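Local coordinates for protein alpha-galacturonidase (PDB 3FEF) that hydrolyses alpha-1,4-linked galacturonides such as di-galacturonate, as a family 4 glycoside hydrolase that depends on NAD and manganese, at residues L156-P161 with A398-G403; V183-G188 with R225-H230; A414-P419 with S426-L431. All coordinates share one frame; numbering follows the deposited sequence.

Interaction 1 of 3, residues L156-P161 with A398-G403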
ATOM      1  N   LEU A 156      11.649 -20.303  -3.308  1.00 24.04           N
ATOM      2  CA  LEU A 156      12.335 -20.344  -2.020  1.00 23.42           C
ATOM      3  C   LEU A 156      11.537 -19.581  -0.934  1.00 25.68           C
ATOM      4  O   LEU A 156      11.297 -20.100   0.161  1.00 23.24           O
ATOM      5  CB  LEU A 156      13.768 -19.798  -2.150  1.00 21.85           C
ATOM      6  CG  LEU A 156      14.706 -20.642  -3.012  1.00 21.90           C
ATOM      7  CD1 LEU A 156      16.140 -20.087  -3.078  1.00 19.17           C
ATOM      8  CD2 LEU A 156      14.694 -22.103  -2.497  1.00 23.14           C
ATOM      9  N   TYR A 157      11.141 -18.342  -1.231  1.00 25.11           N
ATOM     10  CA  TYR A 157      10.456 -17.527  -0.238  1.00 23.85           C
ATOM     11  C   TYR A 157       9.035 -18.011   0.045  1.00 25.47           C
ATOM     12  O   TYR A 157       8.549 -17.875   1.165  1.00 25.13           O
ATOM     13  CB  TYR A 157      10.433 -16.038  -0.644  1.00 23.70           C
ATOM     14  CG  TYR A 157      11.734 -15.330  -0.344  1.00 21.55           C
ATOM     15  CD1 TYR A 157      12.752 -15.288  -1.290  1.00 16.91           C
ATOM     16  CD2 TYR A 157      11.959 -14.741   0.890  1.00 18.53           C
ATOM     17  CE1 TYR A 157      13.957 -14.659  -1.026  1.00 16.03           C
ATOM     18  CE2 TYR A 157      13.179 -14.095   1.170  1.00 19.62           C
ATOM     19  CZ  TYR A 157      14.164 -14.067   0.200  1.00 18.98           C
ATOM     20  OH  TYR A 157      15.374 -13.450   0.445  1.00 20.56           O
ATOM     21  N   LYS A 158       8.372 -18.551  -0.968  1.00 24.67           N
ATOM     22  CA  LYS A 158       7.006 -19.017  -0.801  1.00 27.67           C
ATOM     23  C   LYS A 158       6.984 -20.239   0.101  1.00 27.77           C
ATOM     24  O   LYS A 158       6.068 -20.427   0.907  1.00 30.41           O
ATOM     25  CB  LYS A 158       6.358 -19.348  -2.149  1.00 26.05           C
ATOM     26  CG  LYS A 158       6.029 -18.129  -3.009  1.00 26.78           C
ATOM     27  CD  LYS A 158       5.549 -18.533  -4.418  1.00 26.05           C
ATOM     28  CE  LYS A 158       4.101 -19.007  -4.412  1.00 29.15           C
ATOM     29  NZ  LYS A 158       3.135 -17.853  -4.301  1.00 28.83           N
ATOM     30  N   VAL A 159       8.002 -21.065  -0.019  1.00 26.13           N
ATOM     31  CA  VAL A 159       8.014 -22.308   0.727  1.00 28.48           C
ATOM     32  C   VAL A 159       8.667 -22.128   2.098  1.00 29.91           C
ATOM     33  O   VAL A 159       8.291 -22.792   3.066  1.00 30.25           O
ATOM     34  CB  VAL A 159       8.715 -23.420  -0.070  1.00 27.12           C
ATOM     35  CG1 VAL A 159       8.756 -24.712   0.737  1.00 24.67           C
ATOM     36  CG2 VAL A 159       7.997 -23.618  -1.400  1.00 23.05           C
ATOM     37  N   PHE A 160       9.625 -21.211   2.183  1.00 28.51           N
ATOM     38  CA  PHE A 160      10.271 -20.873   3.464  1.00 26.38           C
ATOM     39  C   PHE A 160      10.320 -19.353   3.580  1.00 28.21           C
ATOM     40  O   PHE A 160      11.321 -18.731   3.198  1.00 29.32           O
ATOM     41  CB  PHE A 160      11.675 -21.479   3.477  1.00 26.22           C
ATOM     42  CG  PHE A 160      12.496 -21.150   4.706  1.00 26.28           C
ATOM     43  CD1 PHE A 160      11.892 -20.733   5.897  1.00 23.83           C
ATOM     44  CD2 PHE A 160      13.872 -21.308   4.674  1.00 24.62           C
ATOM     45  CE1 PHE A 160      12.648 -20.433   7.014  1.00 24.48           C
ATOM     46  CE2 PHE A 160      14.648 -21.018   5.798  1.00 26.55           C
ATOM     47  CZ  PHE A 160      14.030 -20.581   6.979  1.00 23.81           C
ATOM     48  N   PRO A 161       9.223 -18.740   4.070  1.00 28.81           N
ATOM     49  CA  PRO A 161       9.122 -17.267   4.113  1.00 27.43           C
ATOM     50  C   PRO A 161      10.277 -16.603   4.829  1.00 26.22           C
ATOM     51  O   PRO A 161      10.657 -15.485   4.471  1.00 25.14           O
ATOM     52  CB  PRO A 161       7.798 -17.015   4.861  1.00 25.48           C
ATOM     53  CG  PRO A 161       6.940 -18.235   4.476  1.00 27.52           C
ATOM     54  CD  PRO A 161       7.940 -19.399   4.394  1.00 29.14           C
ATOM     55  N   ALA A 398       2.304 -16.636 -11.406  1.00 24.89           N
ATOM     56  CA  ALA A 398       1.378 -17.724 -11.743  1.00 23.99           C
ATOM     57  C   ALA A 398       2.112 -19.052 -11.878  1.00 25.27           C
ATOM     58  O   ALA A 398       1.624 -20.100 -11.422  1.00 24.68           O
ATOM     59  CB  ALA A 398       0.637 -17.406 -13.014  1.00 22.55           C
ATOM     60  N   VAL A 399       3.292 -19.016 -12.494  1.00 25.64           N
ATOM     61  CA  VAL A 399       4.097 -20.230 -12.634  1.00 24.30           C
ATOM     62  C   VAL A 399       4.476 -20.796 -11.269  1.00 27.86           C
ATOM     63  O   VAL A 399       4.353 -21.998 -11.035  1.00 28.34           O
ATOM     64  CB  VAL A 399       5.349 -20.021 -13.526  1.00 24.71           C
ATOM     65  CG1 VAL A 399       6.282 -21.238 -13.457  1.00 22.68           C
ATOM     66  CG2 VAL A 399       4.927 -19.772 -15.003  1.00 25.97           C
ATOM     67  N   ALA A 400       4.908 -19.928 -10.361  1.00 25.51           N
ATOM     68  CA  ALA A 400       5.298 -20.372  -9.034  1.00 27.79           C
ATOM     69  C   ALA A 400       4.113 -20.996  -8.319  1.00 28.50           C
ATOM     70  O   ALA A 400       4.230 -22.081  -7.753  1.00 28.25           O
ATOM     71  CB  ALA A 400       5.882 -19.219  -8.221  1.00 27.92           C
ATOM     72  N   ASP A 401       2.967 -20.324  -8.346  1.00 29.55           N
ATOM     73  CA  ASP A 401       1.761 -20.919  -7.769  1.00 31.88           C
ATOM     74  C   ASP A 401       1.374 -22.224  -8.470  1.00 29.86           C
ATOM     75  O   ASP A 401       1.166 -23.245  -7.810  1.00 27.38           O
ATOM     76  CB  ASP A 401       0.587 -19.951  -7.805  1.00 32.44           C
ATOM     77  CG  ASP A 401       0.811 -18.759  -6.934  1.00 40.83           C
ATOM     78  OD1 ASP A 401       1.414 -18.934  -5.843  1.00 44.97           O
ATOM     79  OD2 ASP A 401       0.397 -17.644  -7.339  1.00 44.92           O
ATOM     80  N   ALA A 402       1.268 -22.180  -9.797  1.00 26.22           N
ATOM     81  CA  ALA A 402       0.878 -23.354 -10.562  1.00 27.26           C
ATOM     82  C   ALA A 402       1.744 -24.551 -10.184  1.00 31.26           C
ATOM     83  O   ALA A 402       1.235 -25.663  -9.970  1.00 30.16           O
ATOM     84  CB  ALA A 402       0.946 -23.092 -12.059  1.00 24.31           C
ATOM     85  N   GLY A 403       3.049 -24.322 -10.092  1.00 29.81           N
ATOM     86  CA  GLY A 403       3.979 -25.388  -9.725  1.00 30.22           C
ATOM     87  C   GLY A 403       3.725 -25.972  -8.351  1.00 31.34           C
ATOM     88  O   GLY A 403       3.653 -27.173  -8.205  1.00 34.08           O
TER
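Lys158 NZ and Asp401 OD1, 2.6 Å apart, form the one salt bridge and hydrogen bond between 156-161 and 398-403. The ammonium meets OD1 on the syn side of the carboxylate, 22° out of its plane. A single oxygen takes the bond, since Asp401 OD2 stays 4.1 Å from Lys158 NZ. The two side chains cross at about a right angle, so the lysine comes up to the carboxylate from the flank rather than in line with the aspartate chain. The lysine reaches this position through bends in its outer chain (chi3 78°, chi4 76°), which turn NZ aside after the extended first part has spanned the gap between the helices. That span has an apolar contact of its own: Lys158 CD rests on the methyl of Ala400, 3.9 Å from Ala400 CB. The closest backbone approach is also between these two residues, yet Lys158 CA and Ala400 CA are still 8.5 Å apart, so the helices stand off and it is the long side chain that joins them. With an alanine in place of Lys158, the carboxylate of Asp401 would probably lose this positive mate and a gap would open beside the Ala400 methyl. Lys158 lies in the last turn of helix 149-159, and the contact thus ties the end of that helix, in the Rossmann-type part, which is expected to bind NAD, to helix 383-405 of the C-terminal domain. Behind the first helix, Tyr157 OH bonds to Ala165 O on edge strand 164-167, and Leu156 packs on helix 112-136; behind the second, Asp401 and Ala398 pack on helix 408-417, with Met387 of a second subunit against Ala398.

Interaction 2 of 3, residues V183-G188 with R225-H230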
ATOM      1  N   VAL A 183      33.203   5.006 -22.592  1.00 28.78           N
ATOM      2  CA  VAL A 183      33.928   6.098 -21.950  1.00 31.20           C
ATOM      3  C   VAL A 183      35.312   6.314 -22.581  1.00 32.47           C
ATOM      4  O   VAL A 183      35.686   7.440 -22.906  1.00 31.24           O
ATOM      5  CB  VAL A 183      34.120   5.818 -20.452  1.00 32.87           C
ATOM      6  CG1 VAL A 183      35.090   6.822 -19.831  1.00 30.88           C
ATOM      7  CG2 VAL A 183      32.750   5.817 -19.712  1.00 30.84           C
ATOM      8  N   THR A 184      36.068   5.236 -22.731  1.00 30.66           N
ATOM      9  CA  THR A 184      37.350   5.297 -23.403  1.00 37.26           C
ATOM     10  C   THR A 184      37.207   5.760 -24.855  1.00 37.83           C
ATOM     11  O   THR A 184      37.905   6.666 -25.299  1.00 37.52           O
ATOM     12  CB  THR A 184      38.038   3.937 -23.414  1.00 37.02           C
ATOM     13  OG1 THR A 184      38.220   3.492 -22.070  1.00 37.70           O
ATOM     14  CG2 THR A 184      39.405   4.040 -24.096  1.00 37.47           C
ATOM     15  N   GLU A 185      36.299   5.147 -25.597  1.00 39.02           N
ATOM     16  CA  GLU A 185      36.155   5.518 -26.994  1.00 42.46           C
ATOM     17  C   GLU A 185      35.562   6.901 -27.234  1.00 43.20           C
ATOM     18  O   GLU A 185      35.893   7.537 -28.220  1.00 45.83           O
ATOM     19  CB  GLU A 185      35.353   4.490 -27.770  1.00 45.09           C
ATOM     20  CG  GLU A 185      35.546   4.666 -29.256  1.00 49.45           C
ATOM     21  CD  GLU A 185      34.283   4.443 -30.026  1.00 51.81           C
ATOM     22  OE1 GLU A 185      33.863   3.269 -30.132  1.00 54.35           O
ATOM     23  OE2 GLU A 185      33.716   5.443 -30.533  1.00 53.31           O
ATOM     24  N   ARG A 186      34.685   7.368 -26.353  1.00 44.06           N
ATOM     25  CA  ARG A 186      34.024   8.639 -26.580  1.00 44.56           C
ATOM     26  C   ARG A 186      34.816   9.766 -25.934  1.00 44.57           C
ATOM     27  O   ARG A 186      34.761  10.905 -26.382  1.00 45.03           O
ATOM     28  CB  ARG A 186      32.590   8.641 -26.019  1.00 45.72           C
ATOM     29  CG  ARG A 186      31.689   7.462 -26.422  1.00 49.50           C
ATOM     30  CD  ARG A 186      31.473   7.364 -27.935  1.00 52.77           C
ATOM     31  NE  ARG A 186      31.205   8.669 -28.540  1.00 51.56           N
ATOM     32  CZ  ARG A 186      31.364   8.934 -29.832  1.00 53.82           C
ATOM     33  NH1 ARG A 186      31.789   7.987 -30.660  1.00 54.24           N
ATOM     34  NH2 ARG A 186      31.100  10.149 -30.297  1.00 54.31           N
ATOM     35  N   LEU A 187      35.544   9.454 -24.874  1.00 44.00           N
ATOM     36  CA  LEU A 187      36.173  10.495 -24.074  1.00 45.47           C
ATOM     37  C   LEU A 187      37.681  10.381 -24.082  1.00 45.04           C
ATOM     38  O   LEU A 187      38.381  11.331 -23.744  1.00 46.56           O
ATOM     39  CB  LEU A 187      35.660  10.453 -22.630  1.00 46.85           C
ATOM     40  CG  LEU A 187      34.136  10.427 -22.475  1.00 48.73           C
ATOM     41  CD1 LEU A 187      33.709  10.460 -20.997  1.00 48.27           C
ATOM     42  CD2 LEU A 187      33.490  11.570 -23.262  1.00 48.41           C
ATOM     43  N   GLY A 188      38.187   9.221 -24.465  1.00 45.26           N
ATOM     44  CA  GLY A 188      39.631   9.021 -24.536  1.00 45.14           C
ATOM     45  C   GLY A 188      40.292   8.681 -23.212  1.00 46.95           C
ATOM     46  O   GLY A 188      41.506   8.488 -23.152  1.00 50.49           O
ATOM     47  N   ARG A 225      23.570   8.011 -25.365  1.00 26.77           N
ATOM     48  CA  ARG A 225      22.659   8.449 -26.408  1.00 31.79           C
ATOM     49  C   ARG A 225      23.426   8.753 -27.715  1.00 32.68           C
ATOM     50  O   ARG A 225      23.026   8.302 -28.786  1.00 30.69           O
ATOM     51  CB  ARG A 225      21.801   9.641 -25.951  1.00 33.31           C
ATOM     52  CG  ARG A 225      20.968  10.265 -27.086  1.00 37.10           C
ATOM     53  CD  ARG A 225      19.708  10.998 -26.597  1.00 43.45           C
ATOM     54  NE  ARG A 225      19.784  11.491 -25.218  1.00 48.26           N
ATOM     55  CZ  ARG A 225      20.726  12.314 -24.750  1.00 50.65           C
ATOM     56  NH1 ARG A 225      20.683  12.707 -23.481  1.00 49.54           N
ATOM     57  NH2 ARG A 225      21.718  12.745 -25.538  1.00 49.92           N
ATOM     58  N   GLU A 226      24.540   9.475 -27.615  1.00 31.78           N
ATOM     59  CA  GLU A 226      25.402   9.728 -28.790  1.00 34.15           C
ATOM     60  C   GLU A 226      25.953   8.444 -29.357  1.00 32.69           C
ATOM     61  O   GLU A 226      25.919   8.201 -30.563  1.00 31.33           O
ATOM     62  CB  GLU A 226      26.561  10.668 -28.427  1.00 35.26           C
ATOM     63  CG  GLU A 226      26.114  12.125 -28.329  1.00 42.76           C
ATOM     64  CD  GLU A 226      26.890  12.921 -27.300  1.00 47.24           C
ATOM     65  OE1 GLU A 226      28.037  12.544 -26.995  1.00 52.33           O
ATOM     66  OE2 GLU A 226      26.361  13.929 -26.793  1.00 49.77           O
ATOM     67  N   PHE A 227      26.476   7.629 -28.450  1.00 32.88           N
ATOM     68  CA  PHE A 227      27.016   6.331 -28.755  1.00 32.89           C
ATOM     69  C   PHE A 227      26.015   5.492 -29.543  1.00 32.96           C
ATOM     70  O   PHE A 227      26.358   4.829 -30.515  1.00 31.62           O
ATOM     71  CB  PHE A 227      27.312   5.652 -27.422  1.00 35.65           C
ATOM     72  CG  PHE A 227      28.222   4.494 -27.525  1.00 35.12           C
ATOM     73  CD1 PHE A 227      29.439   4.622 -28.166  1.00 31.67           C
ATOM     74  CD2 PHE A 227      27.881   3.281 -26.931  1.00 36.23           C
ATOM     75  CE1 PHE A 227      30.291   3.559 -28.248  1.00 34.03           C
ATOM     76  CE2 PHE A 227      28.728   2.200 -26.998  1.00 36.10           C
ATOM     77  CZ  PHE A 227      29.944   2.334 -27.659  1.00 36.57           C
ATOM     78  N   SER A 228      24.763   5.525 -29.099  1.00 33.77           N
ATOM     79  CA  SER A 228      23.710   4.760 -29.723  1.00 33.66           C
ATOM     80  C   SER A 228      23.350   5.305 -31.101  1.00 34.57           C
ATOM     81  O   SER A 228      23.011   4.541 -32.003  1.00 32.22           O
ATOM     82  CB  SER A 228      22.466   4.768 -28.842  1.00 35.32           C
ATOM     83  OG  SER A 228      21.376   4.213 -29.558  1.00 40.68           O
ATOM     84  N   ALA A 229      23.410   6.627 -31.263  1.00 35.11           N
ATOM     85  CA  ALA A 229      23.081   7.228 -32.549  1.00 35.62           C
ATOM     86  C   ALA A 229      24.166   6.884 -33.549  1.00 37.71           C
ATOM     87  O   ALA A 229      23.895   6.659 -34.718  1.00 40.37           O
ATOM     88  CB  ALA A 229      22.934   8.726 -32.434  1.00 35.57           C
ATOM     89  N   HIS A 230      25.403   6.824 -33.082  1.00 34.91           N
ATOM     90  CA  HIS A 230      26.486   6.542 -33.984  1.00 37.72           C
ATOM     91  C   HIS A 230      26.598   5.076 -34.411  1.00 36.36           C
ATOM     92  O   HIS A 230      26.925   4.796 -35.559  1.00 37.63           O
ATOM     93  CB  HIS A 230      27.816   7.041 -33.417  1.00 41.80           C
ATOM     94  CG  HIS A 230      28.842   7.293 -34.470  1.00 47.29           C
ATOM     95  ND1 HIS A 230      29.958   6.497 -34.630  1.00 51.45           N
ATOM     96  CD2 HIS A 230      28.898   8.224 -35.453  1.00 49.80           C
ATOM     97  CE1 HIS A 230      30.668   6.939 -35.655  1.00 51.96           C
ATOM     98  NE2 HIS A 230      30.046   7.985 -36.171  1.00 52.05           N
TER
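Arg186 and Phe227 meet where the last turn of helix 171-187 packs beside helix 220-231, a helix-helix contact joining a helix of the Rossmann-type part to the family's C-terminal region. The arginine touches with its aliphatic stem: Arg186 CD lies 3.4 Å from Phe227 CD1, with CG a little farther from that same ring atom. Guanidinium and ring planes stand 51° apart, so the charged group is not stacked on the phenyl ring. Bends at chi2 and chi3 of Arg186 fold its chain back, which lays the methylenes against the phenylalanine while the guanidinium turns to its neighbour in sequence. Glu185 approaches differently: the Glu185 and Phe227 side chains cross at about a right angle, with Glu185 OE1 at the ring edge near its plane, 4.0 Å from Phe227 CE1. Phe227 CG is anti to the backbone N (chi1 -163°), and this carries the buried ring over to the other helix, where Leu178 and Met182 also pack on it. Tyr231 and Tyr236 bring their rings against Phe227 too, and the hydroxyl of Tyr231 is hydrogen-bonded to Glu185 OE2. That oxygen therefore has two partners: the second is Arg186 NH1, at 3.2 Å from Glu185 OE2, a bent salt bridge (N-H...O angle 138°) that meets the oxygen nearly in line with its C-O bond.

Interaction 3 of 3, residues A414-P419 with S426-L431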
ATOM      1  N   ALA A 414      -0.533 -18.351 -17.868  1.00 22.98           N
ATOM      2  CA  ALA A 414       0.742 -17.651 -17.985  1.00 24.81           C
ATOM      3  C   ALA A 414       1.311 -17.879 -19.393  1.00 24.90           C
ATOM      4  O   ALA A 414       1.670 -16.928 -20.095  1.00 24.47           O
ATOM      5  CB  ALA A 414       1.718 -18.129 -16.904  1.00 23.28           C
ATOM      6  N   PHE A 415       1.374 -19.145 -19.800  1.00 21.96           N
ATOM      7  CA  PHE A 415       1.799 -19.500 -21.148  1.00 24.33           C
ATOM      8  C   PHE A 415       1.139 -18.620 -22.202  1.00 26.42           C
ATOM      9  O   PHE A 415       1.830 -18.078 -23.082  1.00 23.54           O
ATOM     10  CB  PHE A 415       1.505 -20.982 -21.416  1.00 26.65           C
ATOM     11  CG  PHE A 415       2.217 -21.556 -22.632  1.00 27.73           C
ATOM     12  CD1 PHE A 415       1.580 -21.619 -23.865  1.00 26.97           C
ATOM     13  CD2 PHE A 415       3.508 -22.077 -22.520  1.00 27.55           C
ATOM     14  CE1 PHE A 415       2.217 -22.182 -24.983  1.00 30.45           C
ATOM     15  CE2 PHE A 415       4.164 -22.627 -23.624  1.00 28.43           C
ATOM     16  CZ  PHE A 415       3.515 -22.689 -24.862  1.00 29.82           C
ATOM     17  N   LEU A 416      -0.190 -18.481 -22.118  1.00 24.33           N
ATOM     18  CA  LEU A 416      -0.938 -17.631 -23.049  1.00 27.07           C
ATOM     19  C   LEU A 416      -0.613 -16.137 -22.942  1.00 27.28           C
ATOM     20  O   LEU A 416      -0.740 -15.385 -23.907  1.00 26.33           O
ATOM     21  CB  LEU A 416      -2.454 -17.807 -22.834  1.00 28.62           C
ATOM     22  CG  LEU A 416      -3.132 -19.116 -23.249  1.00 29.84           C
ATOM     23  CD1 LEU A 416      -4.650 -19.035 -23.000  1.00 30.37           C
ATOM     24  CD2 LEU A 416      -2.828 -19.400 -24.712  1.00 28.55           C
ATOM     25  N   ASN A 417      -0.256 -15.693 -21.747  1.00 27.46           N
ATOM     26  CA  ASN A 417       0.033 -14.287 -21.518  1.00 26.32           C
ATOM     27  C   ASN A 417       1.481 -13.905 -21.893  1.00 28.46           C
ATOM     28  O   ASN A 417       1.888 -12.743 -21.750  1.00 30.33           O
ATOM     29  CB  ASN A 417      -0.239 -13.975 -20.044  1.00 27.11           C
ATOM     30  CG  ASN A 417      -0.439 -12.497 -19.780  1.00 28.19           C
ATOM     31  OD1 ASN A 417      -1.038 -11.788 -20.585  1.00 31.75           O
ATOM     32  ND2 ASN A 417       0.033 -12.032 -18.635  1.00 26.46           N
ATOM     33  N   ASP A 418       2.268 -14.871 -22.361  1.00 27.13           N
ATOM     34  CA  ASP A 418       3.675 -14.592 -22.696  1.00 29.79           C
ATOM     35  C   ASP A 418       3.824 -13.930 -24.060  1.00 27.93           C
ATOM     36  O   ASP A 418       3.299 -14.413 -25.041  1.00 30.06           O
ATOM     37  CB  ASP A 418       4.522 -15.869 -22.629  1.00 32.19           C
ATOM     38  CG  ASP A 418       6.002 -15.608 -22.901  1.00 36.37           C
ATOM     39  OD1 ASP A 418       6.424 -15.713 -24.080  1.00 39.46           O
ATOM     40  OD2 ASP A 418       6.741 -15.270 -21.946  1.00 34.26           O
ATOM     41  N   PRO A 419       4.549 -12.809 -24.121  1.00 29.69           N
ATOM     42  CA  PRO A 419       4.737 -12.073 -25.375  1.00 28.33           C
ATOM     43  C   PRO A 419       5.193 -12.947 -26.556  1.00 29.84           C
ATOM     44  O   PRO A 419       4.914 -12.607 -27.699  1.00 27.95           O
ATOM     45  CB  PRO A 419       5.836 -11.066 -25.030  1.00 29.17           C
ATOM     46  CG  PRO A 419       5.670 -10.841 -23.549  1.00 29.49           C
ATOM     47  CD  PRO A 419       5.198 -12.151 -22.975  1.00 28.35           C
ATOM     48  N   SER A 426      -5.785 -22.918 -29.610  1.00 35.13           N
ATOM     49  CA  SER A 426      -5.717 -24.375 -29.715  1.00 34.46           C
ATOM     50  C   SER A 426      -4.327 -24.853 -30.116  1.00 32.46           C
ATOM     51  O   SER A 426      -3.872 -25.895 -29.654  1.00 34.85           O
ATOM     52  CB  SER A 426      -6.753 -24.920 -30.697  1.00 36.02           C
ATOM     53  OG  SER A 426      -6.640 -24.271 -31.944  1.00 39.94           O
ATOM     54  N   ASP A 427      -3.647 -24.104 -30.973  1.00 32.91           N
ATOM     55  CA  ASP A 427      -2.265 -24.446 -31.264  1.00 34.95           C
ATOM     56  C   ASP A 427      -1.446 -24.330 -29.975  1.00 34.53           C
ATOM     57  O   ASP A 427      -0.633 -25.201 -29.664  1.00 30.62           O
ATOM     58  CB  ASP A 427      -1.687 -23.527 -32.335  1.00 39.57           C
ATOM     59  CG  ASP A 427      -2.438 -23.622 -33.655  1.00 42.38           C
ATOM     60  OD1 ASP A 427      -2.981 -24.709 -33.948  1.00 43.32           O
ATOM     61  OD2 ASP A 427      -2.477 -22.611 -34.404  1.00 44.15           O
ATOM     62  N   ALA A 428      -1.677 -23.267 -29.208  1.00 31.96           N
ATOM     63  CA  ALA A 428      -0.905 -23.079 -27.980  1.00 31.29           C
ATOM     64  C   ALA A 428      -1.187 -24.177 -26.947  1.00 32.90           C
ATOM     65  O   ALA A 428      -0.275 -24.654 -26.245  1.00 31.05           O
ATOM     66  CB  ALA A 428      -1.150 -21.712 -27.401  1.00 31.35           C
ATOM     67  N   GLU A 429      -2.444 -24.597 -26.857  1.00 33.23           N
ATOM     68  CA  GLU A 429      -2.807 -25.625 -25.886  1.00 35.69           C
ATOM     69  C   GLU A 429      -2.135 -26.925 -26.257  1.00 31.71           C
ATOM     70  O   GLU A 429      -1.666 -27.664 -25.408  1.00 32.06           O
ATOM     71  CB  GLU A 429      -4.324 -25.812 -25.832  1.00 37.79           C
ATOM     72  CG  GLU A 429      -4.803 -26.666 -24.678  1.00 42.35           C
ATOM     73  CD  GLU A 429      -6.291 -26.455 -24.381  1.00 47.77           C
ATOM     74  OE1 GLU A 429      -7.054 -26.091 -25.318  1.00 48.10           O
ATOM     75  OE2 GLU A 429      -6.693 -26.644 -23.210  1.00 48.22           O
ATOM     76  N   GLN A 430      -2.097 -27.205 -27.548  1.00 33.59           N
ATOM     77  CA  GLN A 430      -1.467 -28.425 -28.018  1.00 34.44           C
ATOM     78  C   GLN A 430       0.053 -28.358 -27.796  1.00 31.57           C
ATOM     79  O   GLN A 430       0.656 -29.280 -27.230  1.00 30.51           O
ATOM     80  CB  GLN A 430      -1.815 -28.667 -29.487  1.00 37.61           C
ATOM     81  CG  GLN A 430      -1.296 -29.997 -30.014  1.00 43.04           C
ATOM     82  CD  GLN A 430      -2.024 -31.175 -29.395  1.00 46.07           C
ATOM     83  OE1 GLN A 430      -3.228 -31.320 -29.564  1.00 47.65           O
ATOM     84  NE2 GLN A 430      -1.291 -32.020 -28.666  1.00 47.46           N
ATOM     85  N   LEU A 431       0.669 -27.262 -28.219  1.00 29.48           N
ATOM     86  CA  LEU A 431       2.085 -27.032 -27.906  1.00 30.69           C
ATOM     87  C   LEU A 431       2.358 -27.191 -26.403  1.00 29.24           C
ATOM     88  O   LEU A 431       3.243 -27.936 -26.006  1.00 29.66           O
ATOM     89  CB  LEU A 431       2.533 -25.642 -28.393  1.00 29.43           C
ATOM     90  CG  LEU A 431       3.974 -25.234 -28.045  1.00 26.43           C
ATOM     91  CD1 LEU A 431       4.946 -26.225 -28.626  1.00 28.10           C
ATOM     92  CD2 LEU A 431       4.273 -23.844 -28.559  1.00 24.94           C
TER
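Phe415, Leu416, Ala428 and Leu431 make an apolar contact between two consecutive helices, 408-417 and 425-435. The ring of Phe415 takes part with two neighbouring atoms. Leu431 CD2 meets Phe415 CZ at 3.9 Å, the methyl lying in the ring plane at its edge, and the two side chains cross at about a right angle. Phe415 CE1 comes 3.7 Å from Ala428 O. The same ring atom also faces the alanine methyl, with Phe415 CE1 4.2 Å from Ala428 CB. On that methyl rests the branch tip of the next residue, with Leu416 CD2 3.9 Å from Ala428 CB. Ala428 is thus touched by two successive side chains of the first helix, and its small size suits the close approach of the backbones there, where Leu416 CA and Ala428 CA are 7.3 Å apart. Different first torsions bring the two side chains to one target: Phe415 CG is anti to the backbone N (chi1 -165°), whereas Leu416 CG is anti to the carbonyl carbon (chi1 -71°).

In the next shell, the rings of Phe415 and Phe432 form an edge-to-face pair, Ile423 packs on Ala428 and Pro98 on Leu431. Asp418, near the end of 414-419, bonds through OD1 to Leu420 N and through OD2 to Gly112 N. The contact accordingly fastens the C-terminal helix 425-435 to helix 408-417, which is itself backed by helix 383-405 and borders helix 112-136, where Pro113 touches Phe415.

Overall arrangement
From the N terminus, interaction 1 opens on helix 149-159, beside the edge strand of the parallel sheet, and closes on helix 383-405, enclosing 236 residues. Interaction 2 falls wholly within that span, closing a loop with 36 residues between its two segments. Both join the Rossmann-type part to the C-terminal part, but at distant places: their centres lie 43 Å apart, on opposite sides of the chain's centre. Interaction 3 follows in series, with six residues between its segments, and stays among the helices of the C-terminal part. It touches interaction 1 where the consecutive helices 383-405 and 408-417 pack together, whereas interaction 2 stays about 22 Å from it at the nearest atoms. No two loops cross.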